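Tricorn protease (Thermoplasma acidophilum, PDB 1K32) acts as a serine protease that probably breaks down peptides released by the proteasome, with beta-propeller domains thought to gate their passage to the catalytic site. Local coordinates at residues P20-D25 with G256-F261; W36-K41 with E278-G283. All blocks are in the same frame, centred on the assembly; numbering follows the deposited sequence.

Contact 1: residues P20-D25 with G256-F261; sequences PDIHGD and GRRILF
The guanidinium of Arg258 is approached by three residues at the end of strand 18-23 and the turn after it. Ile22 CD1 lies over one face, with Arg258 NH2 its nearest atom at 4.3 Å. At the edge, close to the guanidinium plane, Gly24 O is 3.2 Å from Arg258 NH2. Asp25 comes in obliquely, its carboxylate turned 80° to the guanidinium, and the salt bridge between Asp25 OD1 and Arg258 NH2 is long, at 4.0 Å. A bend at chi3 (91°) turns the end of the arginine chain, and Arg258 NH1 also has a salt-bridge partner in Glu278, so the group is shared by two carboxylates.

Deeper in, the contact is apolar. Leu260 CB packs on Ile22 CG2 at 3.7 Å, and Leu260 CG sits tightly against the proline ring, 3.4 Å from Pro20 CG, which also reaches Phe261 C at 3.7 Å. Leu260 touches Ile27 and Ile267 as well. The fit of Leu260 CD2 is doubtful, because the model places it too close to its neighbours. Cutting Leu260 back to an alanine removes CG and both methyls, and would probably open a gap beside Pro20 and leave Ile27 and Ile267 less well covered. Asp21 faces the other way and is held by Phe60 N at its OD1.

The strand axes approach to 6.0 Å at 156°, yet each strand finds its backbone partners in its own sheet: Asp21 pairs with Ile28, Leu260 with Asn253. Two sheets meeting through side chains in this way are characteristic of neighbouring blades in a beta-propeller.

Contact 2: residues W36-K41 with E278-G283; sequences WEHDLK and EKIEIG
The imidazole of His38 has Ile282 CG1 over one face, 4.3 Å from the ring centroid and only 8° off the ring normal, a CH-pi contact. Ile280 CG2 and Glu281 O approach the same ring obliquely, fitting neither face nor edge. Since the imidazole is probably turned over in the model, this contact is best read from the ring as a whole, not its individual nitrogens. With CG anti to the backbone N (chi1 179°), His38 extends from its strand toward the extended run 280-282.

Ile280 is the other hub. Its CG2 serves two partners, lying beside the His38 ring and 3.9 Å from Leu40 CD2, and the side chains of Leu40 and Ile280 cross at about a right angle. The backbones stay well apart, with His38 CA 7.8 Å from Ile282 CA, so the interval is bridged almost entirely by side chains, with Glu281 O the one backbone atom near the ring; the summed buried surface is a modest 175 Å².

Two polar links lie within the segments. Asp39 OD1 accepts a weak bond from Lys41 N at 3.3 Å (153° at the hydrogen), consistent with an Asx turn where strand 34-39 ends, while Lys279 NZ and Glu281 OE2 form a salt bridge at 3.3 Å, its hydrogen bond weak. Outside them Glu278 pairs with Arg258 and Asp39 OD2 with Ser42.

Around the contact, Ile280 rests on Ile27 and Ile267, and Ile282 touches Phe29, Thr45 and Leu17. The chain leaving strand 277-279 thus runs against strands 26-31, 34-39 and 45-49 of the N-terminal sheet.

Overall arrangement
From the N terminus the chain builds the four-stranded sheet 18-49, then four further sheets, before the sheet from strand 249-254 to strand 277-279 returns to the first. Contact 1 closes this circuit at strand 18-23, and contact 2 closes it again at strand 34-39; because their segments alternate along the chain, the two closures cross instead of nesting. Their centres are 11 Å apart. Asp25 O and Leu40 N, 2.8 Å apart, probably form a hydrogen bond joining them on the N-terminal side, while Leu260 CD1 packs on Ile280 CD1 at 3.6 Å on the other. Together they join first and sixth sheets, consistent with ring closure of a six-bladed propeller by blade-to-blade packing.

Contact 1: residues P20-D25 with G256-F261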
loop_
_atom_site.group_PDB
_atom_site.type_symbol
_atom_site.label_atom_id
_atom_site.label_comp_id
_atom_site.label_asym_id
_atom_site.label_seq_id
_atom_site.Cartn_x
_atom_site.Cartn_y
_atom_site.Cartn_z
ATOM N N PRO A 20 38.494 58.402 16.326
ATOM C CA PRO A 20 38.657 58.915 17.680
ATOM C C PRO A 20 37.794 60.129 18.004
ATOM O O PRO A 20 37.238 60.769 17.122
ATOM C CB PRO A 20 40.127 59.273 17.692
ATOM C CG PRO A 20 40.241 59.970 16.334
ATOM C CD PRO A 20 39.458 59.044 15.409
ATOM N N ASP A 21 37.710 60.437 19.290
ATOM C CA ASP A 21 36.990 61.604 19.779
ATOM C C ASP A 21 37.922 62.083 20.882
ATOM O O ASP A 21 38.773 61.330 21.344
ATOM C CB ASP A 21 35.619 61.237 20.357
ATOM C CG ASP A 21 34.751 62.476 20.654
ATOM O OD1 ASP A 21 33.625 62.311 21.181
ATOM O OD2 ASP A 21 35.190 63.614 20.358
ATOM N N ILE A 22 37.786 63.325 21.306
ATOM C CA ILE A 22 38.684 63.822 22.330
ATOM C C ILE A 22 37.972 64.735 23.302
ATOM O O ILE A 22 37.040 65.436 22.930
ATOM C CB ILE A 22 39.860 64.589 21.690
ATOM C CG1 ILE A 22 40.806 65.103 22.779
ATOM C CG2 ILE A 22 39.324 65.738 20.848
ATOM C CD1 ILE A 22 42.095 65.682 22.250
ATOM N N HIS A 23 38.414 64.697 24.554
ATOM C CA HIS A 23 37.866 65.546 25.611
ATOM C C HIS A 23 39.002 65.814 26.583
ATOM O O HIS A 23 39.402 64.934 27.341
ATOM C CB HIS A 23 36.714 64.867 26.349
ATOM C CG HIS A 23 36.000 65.776 27.300
ATOM N ND1 HIS A 23 35.035 66.671 26.893
ATOM C CD2 HIS A 23 36.155 65.973 28.632
ATOM C CE1 HIS A 23 34.627 67.381 27.930
ATOM N NE2 HIS A 23 35.292 66.977 28.997
ATOM N N GLY A 24 39.527 67.033 26.545
ATOM C CA GLY A 24 40.633 67.390 27.418
ATOM C C GLY A 24 41.872 66.572 27.101
ATOM O O GLY A 24 42.414 66.644 25.998
ATOM N N ASP A 25 42.324 65.794 28.076
ATOM C CA ASP A 25 43.496 64.949 27.896
ATOM C C ASP A 25 43.100 63.508 27.648
ATOM O O ASP A 25 43.949 62.615 27.693
ATOM C CB ASP A 25 44.393 64.997 29.133
ATOM C CG ASP A 25 45.107 66.315 29.276
ATOM O OD1 ASP A 25 45.723 66.746 28.279
ATOM O OD2 ASP A 25 45.055 66.912 30.376
ATOM N N GLY A 256 36.253 71.308 21.419
ATOM C CA GLY A 256 36.120 72.750 21.367
ATOM C C GLY A 256 37.457 73.461 21.354
ATOM O O GLY A 256 37.536 74.653 21.063
ATOM N N ARG A 257 38.524 72.735 21.662
ATOM C CA ARG A 257 39.839 73.345 21.679
ATOM C C ARG A 257 40.769 72.675 20.673
ATOM O O ARG A 257 41.370 73.342 19.841
ATOM C CB ARG A 257 40.426 73.267 23.094
ATOM N N ARG A 258 40.876 71.354 20.752
ATOM C CA ARG A 258 41.727 70.597 19.845
ATOM C C ARG A 258 40.924 69.659 18.936
ATOM O O ARG A 258 39.789 69.291 19.244
ATOM C CB ARG A 258 42.738 69.785 20.650
ATOM C CG ARG A 258 43.566 70.631 21.584
ATOM C CD ARG A 258 43.960 69.827 22.799
ATOM N NE ARG A 258 45.233 69.148 22.630
ATOM C CZ ARG A 258 45.697 68.236 23.473
ATOM N NH1 ARG A 258 46.875 67.670 23.256
ATOM N NH2 ARG A 258 44.971 67.877 24.519
ATOM N N ILE A 259 41.524 69.275 17.812
ATOM C CA ILE A 259 40.866 68.374 16.871
ATOM C C ILE A 259 41.624 67.060 16.771
ATOM O O ILE A 259 42.835 67.037 16.580
ATOM C CB ILE A 259 40.753 68.987 15.458
ATOM C CG1 ILE A 259 39.857 70.227 15.496
ATOM C CG2 ILE A 259 40.156 67.964 14.492
ATOM C CD1 ILE A 259 39.742 70.918 14.177
ATOM N N LEU A 260 40.886 65.967 16.910
ATOM C CA LEU A 260 41.443 64.628 16.848
ATOM C C LEU A 260 40.980 63.946 15.557
ATOM O O LEU A 260 39.866 64.180 15.095
ATOM C CB LEU A 260 40.945 63.843 18.055
ATOM C CG LEU A 260 41.502 62.445 18.264
ATOM C CD1 LEU A 260 42.986 62.510 18.470
ATOM C CD2 LEU A 260 40.823 61.827 19.474
ATOM N N PHE A 261 41.829 63.099 14.979
ATOM C CA PHE A 261 41.468 62.402 13.750
ATOM C C PHE A 261 42.315 61.141 13.537
ATOM O O PHE A 261 43.316 60.931 14.207
ATOM C CB PHE A 261 41.584 63.359 12.540
ATOM C CG PHE A 261 43.003 63.748 12.183
ATOM C CD1 PHE A 261 43.758 62.972 11.300
ATOM C CD2 PHE A 261 43.588 64.889 12.739
ATOM C CE1 PHE A 261 45.083 63.331 10.975
ATOM C CE2 PHE A 261 44.902 65.256 12.424
ATOM C CZ PHE A 261 45.652 64.480 11.543
#

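Contact 2: residues W36-K41 with E278-G283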
loop_
_atom_site.group_PDB
_atom_site.type_symbol
_atom_site.label_atom_id
_atom_site.label_comp_id
_atom_site.label_asym_id
_atom_site.label_seq_id
_atom_site.Cartn_x
_atom_site.Cartn_y
_atom_site.Cartn_z
ATOM N N TRP A 36 38.378 52.022 23.207
ATOM C CA TRP A 36 39.486 52.195 24.141
ATOM C C TRP A 36 39.592 53.646 24.584
ATOM O O TRP A 36 39.075 54.546 23.922
ATOM C CB TRP A 36 40.819 51.793 23.485
ATOM C CG TRP A 36 40.930 50.351 23.092
ATOM C CD1 TRP A 36 40.274 49.727 22.067
ATOM C CD2 TRP A 36 41.771 49.357 23.695
ATOM N NE1 TRP A 36 40.658 48.411 21.992
ATOM C CE2 TRP A 36 41.576 48.156 22.979
ATOM C CE3 TRP A 36 42.666 49.365 24.774
ATOM C CZ2 TRP A 36 42.245 46.973 23.304
ATOM C CZ3 TRP A 36 43.334 48.182 25.101
ATOM C CH2 TRP A 36 43.118 47.004 24.364
ATOM N N GLU A 37 40.277 53.874 25.700
ATOM C CA GLU A 37 40.472 55.227 26.198
ATOM C C GLU A 37 41.957 55.424 26.491
ATOM O O GLU A 37 42.603 54.571 27.099
ATOM C CB GLU A 37 39.641 55.493 27.466
ATOM C CG GLU A 37 39.475 56.978 27.744
ATOM C CD GLU A 37 38.673 57.291 28.996
ATOM O OE1 GLU A 37 39.249 57.238 30.105
ATOM O OE2 GLU A 37 37.463 57.591 28.873
ATOM N N HIS A 38 42.493 56.547 26.032
ATOM C CA HIS A 38 43.895 56.867 26.231
ATOM C C HIS A 38 44.032 58.225 26.916
ATOM O O HIS A 38 43.415 59.205 26.506
ATOM C CB HIS A 38 44.613 56.867 24.876
ATOM C CG HIS A 38 46.066 57.212 24.961
ATOM N ND1 HIS A 38 46.560 58.449 24.604
ATOM C CD2 HIS A 38 47.131 56.485 25.374
ATOM C CE1 HIS A 38 47.868 58.467 24.794
ATOM N NE2 HIS A 38 48.239 57.288 25.260
ATOM N N ASP A 39 44.818 58.268 27.983
ATOM C CA ASP A 39 45.041 59.515 28.704
ATOM C C ASP A 39 46.389 60.083 28.277
ATOM O O ASP A 39 47.431 59.452 28.461
ATOM C CB ASP A 39 45.023 59.281 30.220
ATOM C CG ASP A 39 45.449 60.518 31.008
ATOM O OD1 ASP A 39 44.924 61.620 30.745
ATOM O OD2 ASP A 39 46.312 60.389 31.892
ATOM N N LEU A 40 46.351 61.276 27.692
ATOM C CA LEU A 40 47.549 61.951 27.220
ATOM C C LEU A 40 48.470 62.337 28.369
ATOM O O LEU A 40 49.681 62.431 28.191
ATOM C CB LEU A 40 47.165 63.213 26.448
ATOM C CG LEU A 40 46.332 63.010 25.189
ATOM C CD1 LEU A 40 45.730 64.333 24.739
ATOM C CD2 LEU A 40 47.215 62.396 24.116
ATOM N N LYS A 41 47.896 62.563 29.545
ATOM C CA LYS A 41 48.700 62.956 30.697
ATOM C C LYS A 41 49.521 61.797 31.246
ATOM O O LYS A 41 50.731 61.913 31.397
ATOM C CB LYS A 41 47.805 63.531 31.800
ATOM C CG LYS A 41 48.574 64.115 32.980
ATOM C CD LYS A 41 47.639 64.829 33.952
ATOM C CE LYS A 41 48.418 65.605 35.006
ATOM N NZ LYS A 41 47.500 66.283 35.973
ATOM N N GLU A 278 50.307 66.514 15.843
ATOM C CA GLU A 278 51.079 65.561 16.623
ATOM C C GLU A 278 50.464 64.169 16.623
ATOM O O GLU A 278 49.251 63.994 16.798
ATOM C CB GLU A 278 51.239 66.050 18.069
ATOM C CG GLU A 278 49.937 66.307 18.819
ATOM C CD GLU A 278 50.163 66.649 20.292
ATOM O OE1 GLU A 278 49.169 66.864 21.027
ATOM O OE2 GLU A 278 51.339 66.700 20.716
ATOM N N LYS A 279 51.321 63.181 16.416
ATOM C CA LYS A 279 50.897 61.798 16.407
ATOM C C LYS A 279 50.895 61.310 17.847
ATOM O O LYS A 279 51.849 61.543 18.587
ATOM C CB LYS A 279 51.865 60.957 15.583
ATOM C CG LYS A 279 51.547 59.483 15.602
ATOM C CD LYS A 279 52.557 58.701 14.793
ATOM C CE LYS A 279 52.274 57.220 14.874
ATOM N NZ LYS A 279 52.298 56.746 16.275
ATOM N N ILE A 280 49.816 60.656 18.253
ATOM C CA ILE A 280 49.737 60.142 19.607
ATOM C C ILE A 280 50.387 58.762 19.630
ATOM O O ILE A 280 50.090 57.908 18.790
ATOM C CB ILE A 280 48.285 60.032 20.064
ATOM C CG1 ILE A 280 47.579 61.358 19.805
ATOM C CG2 ILE A 280 48.224 59.702 21.546
ATOM C CD1 ILE A 280 46.089 61.239 19.837
ATOM N N GLU A 281 51.287 58.564 20.587
ATOM C CA GLU A 281 51.993 57.299 20.732
ATOM C C GLU A 281 51.190 56.367 21.619
ATOM O O GLU A 281 51.144 56.549 22.838
ATOM C CB GLU A 281 53.374 57.535 21.348
ATOM C CG GLU A 281 54.252 58.444 20.524
ATOM C CD GLU A 281 54.555 57.867 19.155
ATOM O OE1 GLU A 281 55.099 58.600 18.300
ATOM O OE2 GLU A 281 54.253 56.675 18.936
ATOM N N ILE A 282 50.561 55.365 21.011
ATOM C CA ILE A 282 49.751 54.425 21.775
ATOM C C ILE A 282 50.387 53.050 21.940
ATOM O O ILE A 282 50.310 52.468 23.016
ATOM C CB ILE A 282 48.350 54.288 21.155
ATOM C CG1 ILE A 282 47.642 55.644 21.230
ATOM C CG2 ILE A 282 47.546 53.229 21.891
ATOM C CD1 ILE A 282 46.252 55.660 20.637
ATOM N N GLY A 283 51.017 52.529 20.894
ATOM C CA GLY A 283 51.656 51.228 21.023
ATOM C C GLY A 283 50.762 50.005 20.868
ATOM O O GLY A 283 49.565 50.127 20.594
#